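Local coordinates for oxidoreductase (Streptomyces globisporus, PDB 4R82) that reduces FAD with NADH and releases FADH2, which diffuses freely to the halogenase and monooxygenase that act in biosynthesis of the enediyne antitumor antibiotic C-1027, at the interface of chains A and B. Residues are numbered along the deposited sequence; one frame, centred on the assembly and turned at random. Chains: chain A/B, Oxidoreductase.

Contact 1: the interface of chains A and B. Residues chain A 20, 23, 143-146; chain B 55-58.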
# COMPACT_ATOMS: atom_id res chain seq x y z
N ARG A 20 -2.99 -17.17 -10.89
CA ARG A 20 -2.35 -16.53 -9.75
C ARG A 20 -0.87 -16.20 -9.99
O ARG A 20 -0.32 -15.31 -9.33
CB ARG A 20 -2.57 -17.33 -8.46
CG ARG A 20 -4.03 -17.30 -8.00
CD ARG A 20 -4.42 -18.51 -7.14
NE ARG A 20 -3.83 -18.49 -5.81
CZ ARG A 20 -4.53 -18.52 -4.68
NH1 ARG A 20 -5.86 -18.56 -4.72
NH2 ARG A 20 -3.92 -18.50 -3.51
N LEU A 23 -1.37 -12.92 -11.82
CA LEU A 23 -1.88 -11.93 -10.89
C LEU A 23 -0.77 -11.44 -9.97
O LEU A 23 -0.68 -10.25 -9.66
CB LEU A 23 -3.03 -12.52 -10.07
CG LEU A 23 -3.82 -11.51 -9.24
CD1 LEU A 23 -4.51 -10.48 -10.14
CD2 LEU A 23 -4.83 -12.23 -8.36
N GLY A 143 -11.67 -9.55 3.18
CA GLY A 143 -10.83 -9.21 2.04
C GLY A 143 -10.51 -10.43 1.18
O GLY A 143 -9.35 -10.68 0.87
N GLY A 144 -11.53 -11.17 0.77
CA GLY A 144 -11.30 -12.36 -0.02
C GLY A 144 -10.56 -13.40 0.81
O GLY A 144 -11.06 -13.83 1.85
N ASP A 145 -9.37 -13.79 0.35
CA ASP A 145 -8.59 -14.80 1.08
C ASP A 145 -7.73 -14.18 2.18
O ASP A 145 -6.94 -14.87 2.82
CB ASP A 145 -7.77 -15.71 0.13
CG ASP A 145 -6.78 -14.94 -0.76
OD1 ASP A 145 -6.38 -13.81 -0.43
OD2 ASP A 145 -6.38 -15.52 -1.82
N HIS A 146 -7.91 -12.87 2.38
CA HIS A 146 -7.24 -12.15 3.45
C HIS A 146 -8.31 -11.51 4.31
O HIS A 146 -9.46 -11.37 3.89
CB HIS A 146 -6.34 -11.03 2.90
CG HIS A 146 -5.05 -11.51 2.33
ND1 HIS A 146 -4.96 -12.52 1.40
CD2 HIS A 146 -3.78 -11.08 2.52
CE1 HIS A 146 -3.70 -12.71 1.06
NE2 HIS A 146 -2.96 -11.84 1.73
N VAL B 55 -4.84 -7.09 -2.35
CA VAL B 55 -5.43 -7.69 -1.15
C VAL B 55 -5.48 -9.21 -1.21
O VAL B 55 -5.00 -9.90 -0.30
CB VAL B 55 -6.85 -7.15 -0.91
CG1 VAL B 55 -7.50 -7.82 0.29
CG2 VAL B 55 -6.80 -5.62 -0.68
N SER B 56 -6.07 -9.73 -2.28
CA SER B 56 -6.43 -11.14 -2.34
C SER B 56 -6.14 -11.74 -3.71
O SER B 56 -6.24 -11.04 -4.73
CB SER B 56 -7.93 -11.28 -2.03
OG SER B 56 -8.42 -12.61 -2.22
N LEU B 57 -5.80 -13.02 -3.73
CA LEU B 57 -5.63 -13.73 -5.00
C LEU B 57 -6.93 -14.36 -5.46
O LEU B 57 -7.27 -14.28 -6.65
CB LEU B 57 -4.55 -14.82 -4.89
CG LEU B 57 -3.13 -14.34 -4.57
CD1 LEU B 57 -2.15 -15.50 -4.51
CD2 LEU B 57 -2.66 -13.32 -5.58
N SER B 58 -7.65 -15.02 -4.55
CA SER B 58 -8.92 -15.62 -4.91
C SER B 58 -9.99 -15.27 -3.88
O SER B 58 -9.95 -15.76 -2.76
CB SER B 58 -8.79 -17.13 -5.06
OG SER B 58 -9.90 -17.66 -5.76
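A:Asp145 meets the backbone of B:Leu57 and B:Ser58 through one carboxylate oxygen and the hydroxyl of B:Ser56 through its own amide. The carboxylate oxygen OD2 takes two amide N-H groups from the same face of its plane: B:Ser58 N at 3.1 Å, well above it, and B:Leu57 N at 3.2 Å on the syn side. Aspartate suits this place: a short acidic side chain can collect successive backbone donors. The amide A:Asp145 N gives an almost straight bond (175° at the hydrogen) to B:Ser56 OG, 3.0 Å away. With OG anti to its backbone N (chi1 173°), B:Ser56 turns its hydroxyl to the aspartate and makes a weak hydrogen bond to A:Asp145 OD1; this small group can accept and donate at once.

ND1 of A:His146 donates to A:Asp145 OD1 at 2.7 Å, on the anti side of the carboxylate and close to the ring plane, which should fix the rotation of this NAD(+)-binding imidazole. B:Val55 O lies 3.0 Å above the plane of the A:His146 ring, over its centre, not along the in-plane ND1-H, so the pair is no hydrogen bond.

Van der Waals packing completes the patch. The A:Arg20 guanidinium lays a flat face on B:Leu57, whose CB sits 3.7 Å from A:Arg20 CZ, the side chains crossing at about a right angle; a long arginine can bend at chi3 (71°) to reach it. A:Leu23 CD2 touches B:Leu57 CD2 at 3.7 Å, the leucines running past each other in opposite directions.

In the fold, the turn between strands 131-143 and 146-158 and helix 20-27 of chain A receive the end of strand 53-56 and the following loop of chain B across the homodimer interface.

Contact 2: the interface of chains A and B. Residues chain A 17, 23; chain B 56-57, 60, 153-155.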
# COMPACT_ATOMS: atom_id res chain seq x y z
N PRO A 17 -6.90 -12.78 -14.55
CA PRO A 17 -6.96 -12.62 -13.09
C PRO A 17 -7.13 -13.95 -12.36
O PRO A 17 -6.85 -14.00 -11.16
CB PRO A 17 -8.20 -11.75 -12.89
CG PRO A 17 -8.37 -11.02 -14.17
CD PRO A 17 -7.93 -11.98 -15.24
N LEU A 23 -1.37 -12.92 -11.82
CA LEU A 23 -1.88 -11.93 -10.89
C LEU A 23 -0.77 -11.44 -9.97
O LEU A 23 -0.68 -10.25 -9.66
CB LEU A 23 -3.03 -12.52 -10.07
CG LEU A 23 -3.82 -11.51 -9.24
CD1 LEU A 23 -4.51 -10.48 -10.14
CD2 LEU A 23 -4.83 -12.23 -8.36
N SER B 56 -6.07 -9.73 -2.28
CA SER B 56 -6.43 -11.14 -2.34
C SER B 56 -6.14 -11.74 -3.71
O SER B 56 -6.24 -11.04 -4.73
CB SER B 56 -7.93 -11.28 -2.03
OG SER B 56 -8.42 -12.61 -2.22
N LEU B 57 -5.80 -13.02 -3.73
CA LEU B 57 -5.63 -13.73 -5.00
C LEU B 57 -6.93 -14.36 -5.46
O LEU B 57 -7.27 -14.28 -6.65
CB LEU B 57 -4.55 -14.82 -4.89
CG LEU B 57 -3.13 -14.34 -4.57
CD1 LEU B 57 -2.15 -15.50 -4.51
CD2 LEU B 57 -2.66 -13.32 -5.58
N PRO B 60 -9.66 -12.24 -6.94
CA PRO B 60 -8.58 -11.26 -7.15
C PRO B 60 -9.02 -9.86 -6.73
O PRO B 60 -9.83 -9.24 -7.45
CB PRO B 60 -8.32 -11.34 -8.66
CG PRO B 60 -9.62 -11.84 -9.24
CD PRO B 60 -10.19 -12.77 -8.21
N VAL B 153 -10.48 -7.44 -9.60
CA VAL B 153 -9.78 -7.26 -10.86
C VAL B 153 -10.47 -8.09 -11.95
O VAL B 153 -10.59 -9.32 -11.85
CB VAL B 153 -8.30 -7.64 -10.72
CG1 VAL B 153 -7.58 -7.42 -12.04
CG2 VAL B 153 -7.64 -6.81 -9.60
N ILE B 154 -10.95 -7.40 -12.99
CA ILE B 154 -11.63 -8.06 -14.09
C ILE B 154 -10.63 -8.42 -15.20
O ILE B 154 -10.69 -9.51 -15.79
CB ILE B 154 -12.73 -7.15 -14.67
CG1 ILE B 154 -13.69 -6.73 -13.56
CG2 ILE B 154 -13.47 -7.84 -15.80
CD1 ILE B 154 -14.26 -7.92 -12.78
N THR B 155 -9.73 -7.50 -15.49
CA THR B 155 -8.66 -7.76 -16.44
C THR B 155 -7.53 -6.81 -16.11
O THR B 155 -7.71 -5.84 -15.37
CB THR B 155 -9.14 -7.55 -17.91
OG1 THR B 155 -8.10 -7.93 -18.82
CG2 THR B 155 -9.51 -6.09 -18.14
O HOH W 1 -7.54 -15.49 -8.98
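A:Pro17, in a loop shortly before helix 20-27, turns its ring to the main chain of strand 146-158, where B:Ile154 (phi -91°, psi -43°) departs from extended geometry between two extended neighbours.

The proline ring of A:Pro17 makes the contact with its CB and CG edge. CG points at the carbonyl oxygen of B:Ile154, with 3.2 Å between A:Pro17 CG and B:Ile154 O, while CB lies 3.6 Å from B:Val153 O. These are carbon-to-oxygen contacts: proline, without an amide hydrogen, brings a compact rigid ring against the strand and asks for no hydrogen bond there. Further along, its CG also approaches B:Thr155 CA at 4.0 Å. It is the main chain of B:Val153 and B:Ile154 that receives the ring.

The same CB of A:Pro17 also stands 3.9 Å from CG of a second proline, B:Pro60. The pyrrolidine of B:Pro60 in turn faces A:Leu23. The leucine, with CG anti to its backbone N (chi1 -170°), extends from helix 20-27 and crosses B:Pro60 at about a right angle, its CD2 methyl touching B:Pro60 CB at 3.6 Å. A branched aliphatic tip fits here because CD2 can rest on the ring and on B:Leu57 together, giving a small apolar cluster shared by the subunits.

Direct polar bonds are absent from this patch, and water carries the polar link. One water molecule bridges two carbonyl oxygens, lying 2.7 Å from A:Pro17 O and 2.6 Å from B:Leu57 O, so it can donate a hydrogen to each.

Contact 1 and contact 2 are neighbouring patches of one dimer interface, the centres of their C-alpha atoms about 8 Å apart. A:Leu23, B:Ser56 and B:Leu57 belong to both, so helix 20-27 of chain A and, in chain B, the end of strand 53-56 and the loop after it join them. Contact 1 is chiefly polar, whereas contact 2 is apolar and water-bridged. Strand 146-158 takes part in both, from chain A in the first and chain B in the second. Two-fold symmetry repeats each patch. Because chain B touches the NAD(+)-binding histidine of chain A in contact 1, dimerisation may help position that residue in each subunit.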